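Local coordinates for protein N-acetylglucosamine-6-phosphate deacetylase (Thermotoga maritima, PDB 1O12) that probably removes the acetyl group from N-acetylglucosamine 6-phosphate, as a metal-dependent hydrolase of the NagA family that carries one divalent metal cation per subunit, at residues H125-Y130 with I207-N212. Sequence-based numbering, arbitrary orientation.
Sequences HLEGPY and ITHFPN. With FE (Fe (III) ion), chain C.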
ATOM      1  N   HIS A 125     -20.179 -20.677   3.501  1.00 28.48           N
ATOM      2  CA  HIS A 125     -19.715 -19.398   2.953  1.00 30.33           C
ATOM      3  C   HIS A 125     -20.138 -19.416   1.496  1.00 30.78           C
ATOM      4  O   HIS A 125     -19.681 -20.257   0.691  1.00 28.67           O
ATOM      5  CB  HIS A 125     -18.190 -19.250   3.077  1.00 30.47           C
ATOM      6  CG  HIS A 125     -17.633 -18.041   2.390  1.00 30.93           C
ATOM      7  ND1 HIS A 125     -16.296 -17.695   2.466  1.00 30.95           N
ATOM      8  CD2 HIS A 125     -18.215 -17.119   1.586  1.00 30.96           C
ATOM      9  CE1 HIS A 125     -16.081 -16.614   1.736  1.00 31.58           C
ATOM     10  NE2 HIS A 125     -17.228 -16.243   1.191  1.00 31.46           N
ATOM     11  N   LEU A 126     -21.055 -18.502   1.186  1.00 31.77           N
ATOM     12  CA  LEU A 126     -21.600 -18.392  -0.150  1.00 33.17           C
ATOM     13  C   LEU A 126     -20.791 -17.391  -0.971  1.00 33.31           C
ATOM     14  O   LEU A 126     -21.001 -16.169  -0.880  1.00 32.59           O
ATOM     15  CB  LEU A 126     -23.088 -17.986  -0.084  1.00 33.40           C
ATOM     16  CG  LEU A 126     -24.097 -18.899   0.646  1.00 33.89           C
ATOM     17  CD1 LEU A 126     -25.422 -18.183   0.824  1.00 33.96           C
ATOM     18  CD2 LEU A 126     -24.327 -20.161  -0.142  1.00 32.57           C
ATOM     19  N   GLU A 127     -19.851 -17.934  -1.743  1.00 33.64           N
ATOM     20  CA  GLU A 127     -18.999 -17.139  -2.615  1.00 36.62           C
ATOM     21  C   GLU A 127     -19.715 -17.104  -3.951  1.00 35.76           C
ATOM     22  O   GLU A 127     -19.715 -18.077  -4.688  1.00 36.70           O
ATOM     23  CB  GLU A 127     -17.628 -17.794  -2.797  1.00 39.91           C
ATOM     24  CG  GLU A 127     -16.543 -16.809  -3.253  1.00 43.50           C
ATOM     25  CD  GLU A 127     -15.381 -17.480  -3.940  1.00 44.72           C
ATOM     26  OE1 GLU A 127     -14.771 -18.420  -3.390  1.00 47.10           O
ATOM     27  OE2 GLU A 127     -15.066 -17.062  -5.060  1.00 50.16           O
ATOM     28  N   GLY A 128     -20.314 -15.973  -4.270  1.00 35.29           N
ATOM     29  CA  GLY A 128     -21.067 -15.896  -5.498  1.00 36.35           C
ATOM     30  C   GLY A 128     -22.476 -16.276  -5.067  1.00 36.18           C
ATOM     31  O   GLY A 128     -22.658 -16.733  -3.941  1.00 35.37           O
ATOM     32  N   PRO A 129     -23.478 -16.178  -5.941  1.00 35.97           N
ATOM     33  CA  PRO A 129     -23.414 -15.745  -7.339  1.00 36.07           C
ATOM     34  C   PRO A 129     -23.581 -14.245  -7.585  1.00 36.26           C
ATOM     35  O   PRO A 129     -23.625 -13.823  -8.738  1.00 37.99           O
ATOM     36  CB  PRO A 129     -24.542 -16.541  -7.974  1.00 35.49           C
ATOM     37  CG  PRO A 129     -25.630 -16.417  -6.876  1.00 35.18           C
ATOM     38  CD  PRO A 129     -24.846 -16.602  -5.576  1.00 34.96           C
ATOM     39  N   TYR A 130     -23.685 -13.442  -6.530  1.00 34.82           N
ATOM     40  CA  TYR A 130     -23.851 -12.004  -6.712  1.00 34.61           C
ATOM     41  C   TYR A 130     -22.520 -11.259  -6.912  1.00 35.53           C
ATOM     42  O   TYR A 130     -22.154 -10.324  -6.177  1.00 36.40           O
ATOM     43  CB  TYR A 130     -24.627 -11.430  -5.535  1.00 33.77           C
ATOM     44  CG  TYR A 130     -25.799 -12.297  -5.175  1.00 34.95           C
ATOM     45  CD1 TYR A 130     -26.815 -12.547  -6.102  1.00 35.29           C
ATOM     46  CD2 TYR A 130     -25.860 -12.936  -3.936  1.00 35.23           C
ATOM     47  CE1 TYR A 130     -27.857 -13.421  -5.810  1.00 36.04           C
ATOM     48  CE2 TYR A 130     -26.896 -13.812  -3.629  1.00 36.62           C
ATOM     49  CZ  TYR A 130     -27.888 -14.058  -4.569  1.00 37.63           C
ATOM     50  OH  TYR A 130     -28.866 -14.988  -4.291  1.00 38.12           O
ATOM     51  N   ILE A 207     -12.661  -8.021   2.859  1.00 31.37           N
ATOM     52  CA  ILE A 207     -12.408  -8.245   1.432  1.00 31.59           C
ATOM     53  C   ILE A 207     -11.968  -9.718   1.164  1.00 32.11           C
ATOM     54  O   ILE A 207     -11.060 -10.236   1.837  1.00 30.48           O
ATOM     55  CB  ILE A 207     -11.372  -7.260   0.921  1.00 32.64           C
ATOM     56  CG1 ILE A 207     -11.971  -5.851   0.977  1.00 32.14           C
ATOM     57  CG2 ILE A 207     -10.948  -7.635  -0.512  1.00 34.92           C
ATOM     58  CD1 ILE A 207     -11.064  -4.777   0.474  1.00 32.09           C
ATOM     59  N   THR A 208     -12.642 -10.378   0.209  1.00 31.42           N
ATOM     60  CA  THR A 208     -12.404 -11.790  -0.140  1.00 32.06           C
ATOM     61  C   THR A 208     -11.152 -11.964  -1.016  1.00 32.61           C
ATOM     62  O   THR A 208     -10.971 -11.266  -2.020  1.00 32.71           O
ATOM     63  CB  THR A 208     -13.712 -12.413  -0.810  1.00 32.55           C
ATOM     64  OG1 THR A 208     -14.777 -12.364   0.140  1.00 29.80           O
ATOM     65  CG2 THR A 208     -13.525 -13.876  -1.237  1.00 27.36           C
ATOM     66  N   HIS A 209     -10.329 -12.937  -0.625  1.00 33.88           N
ATOM     67  CA  HIS A 209      -9.003 -13.211  -1.203  1.00 37.10           C
ATOM     68  C   HIS A 209      -8.390 -12.038  -1.969  1.00 37.34           C
ATOM     69  O   HIS A 209      -8.385 -11.988  -3.201  1.00 37.60           O
ATOM     70  CB  HIS A 209      -8.951 -14.522  -2.022  1.00 39.46           C
ATOM     71  CG  HIS A 209      -9.992 -14.639  -3.084  1.00 40.56           C
ATOM     72  ND1 HIS A 209     -10.388 -13.576  -3.860  1.00 41.59           N
ATOM     73  CD2 HIS A 209     -10.718 -15.703  -3.500  1.00 42.43           C
ATOM     74  CE1 HIS A 209     -11.320 -13.978  -4.707  1.00 42.15           C
ATOM     75  NE2 HIS A 209     -11.539 -15.264  -4.508  1.00 42.39           N
ATOM     76  N   PHE A 210      -7.906 -11.080  -1.175  1.00 37.11           N
ATOM     77  CA  PHE A 210      -7.252  -9.850  -1.626  1.00 36.99           C
ATOM     78  C   PHE A 210      -5.864 -10.214  -2.159  1.00 37.26           C
ATOM     79  O   PHE A 210      -5.122 -10.961  -1.520  1.00 36.44           O
ATOM     80  CB  PHE A 210      -7.113  -8.908  -0.421  1.00 37.41           C
ATOM     81  CG  PHE A 210      -6.389  -7.617  -0.711  1.00 37.40           C
ATOM     82  CD1 PHE A 210      -7.102  -6.453  -0.979  1.00 37.50           C
ATOM     83  CD2 PHE A 210      -4.993  -7.563  -0.692  1.00 37.04           C
ATOM     84  CE1 PHE A 210      -6.453  -5.262  -1.220  1.00 37.00           C
ATOM     85  CE2 PHE A 210      -4.325  -6.376  -0.934  1.00 36.46           C
ATOM     86  CZ  PHE A 210      -5.052  -5.218  -1.198  1.00 38.07           C
ATOM     87  N   PRO A 211      -5.480  -9.664  -3.319  1.00 38.15           N
ATOM     88  CA  PRO A 211      -6.253  -8.740  -4.148  1.00 38.50           C
ATOM     89  C   PRO A 211      -6.770  -9.427  -5.405  1.00 37.98           C
ATOM     90  O   PRO A 211      -7.112  -8.758  -6.382  1.00 37.51           O
ATOM     91  CB  PRO A 211      -5.230  -7.696  -4.496  1.00 35.90           C
ATOM     92  CG  PRO A 211      -4.061  -8.583  -4.827  1.00 36.98           C
ATOM     93  CD  PRO A 211      -4.065  -9.638  -3.729  1.00 38.25           C
ATOM     94  N   ASN A 212      -6.811 -10.753  -5.398  1.00 37.09           N
ATOM     95  CA  ASN A 212      -7.294 -11.448  -6.594  1.00 38.57           C
ATOM     96  C   ASN A 212      -8.774 -11.124  -6.841  1.00 37.89           C
ATOM     97  O   ASN A 212      -9.578 -11.082  -5.908  1.00 37.16           O
ATOM     98  CB  ASN A 212      -7.131 -12.968  -6.459  1.00 39.01           C
ATOM     99  CG  ASN A 212      -5.790 -13.383  -5.837  1.00 40.91           C
ATOM    100  OD1 ASN A 212      -5.730 -13.764  -4.656  1.00 39.70           O
ATOM    101  ND2 ASN A 212      -4.715 -13.324  -6.633  1.00 40.23           N
TER
HETATM  102 FE    FE C 401     -13.042 -16.532  -5.733  0.97 67.19          FE
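Glu-127 and His-209 meet through a shared iron(III) ion, which links the end of strand 121-127 to the loop after strand 206-207 although their backbones stay well apart; even the nearest CA atoms, those of Glu-127 and Thr-208, are separated by 8.8 Å. Glu-127 OE2 binds the iron at 2.2 Å, and His-209 NE2 takes it at 2.3 Å. The second carboxylate oxygen, Glu-127 OE1, stands 3.5 Å from the metal, which makes the glutamate a monodentate ligand. The two side chains cross at about a right angle, with carboxylate and imidazole planes 89° apart, and the ligand atoms Glu-127 OE2 and His-209 NE2 lie 4.0 Å from each other with the metal bridging them. Glu-127 reaches the ion on an extended chain, CG lying anti to the backbone N (chi1 -159°). His-209 instead has CG between its backbone N and carbonyl carbon (chi1 53°), a rotation that swings NE2 toward the strand. Its ring is backed on one face by the methyl CG2 of Thr-208, 3.9 Å above the plane and over the centre, while His-209 ND1 makes a weak, bent hydrogen bond of 3.3 Å to the backbone O of Asn-212. His-188 NE2 supplies the third protein ligand. In the second shell, His-61 NE2 hydrogen-bonds Glu-127 OE1 and His-139 NE2 hydrogen-bonds Glu-127 OE2; OE2 thus has a hydrogen bond as well as the metal, and OE1, which does not bind the iron, is held by His-61. This is the buried metal centre of an amidohydrolase TIM barrel, its ligands carried at strand ends and in the loops that follow them. With the predicted proton donor/acceptor Asp-267 close to Glu-127, the arrangement is consistent with a mononuclear site in which the metal polarises the substrate amide or activates a water for deacetylation.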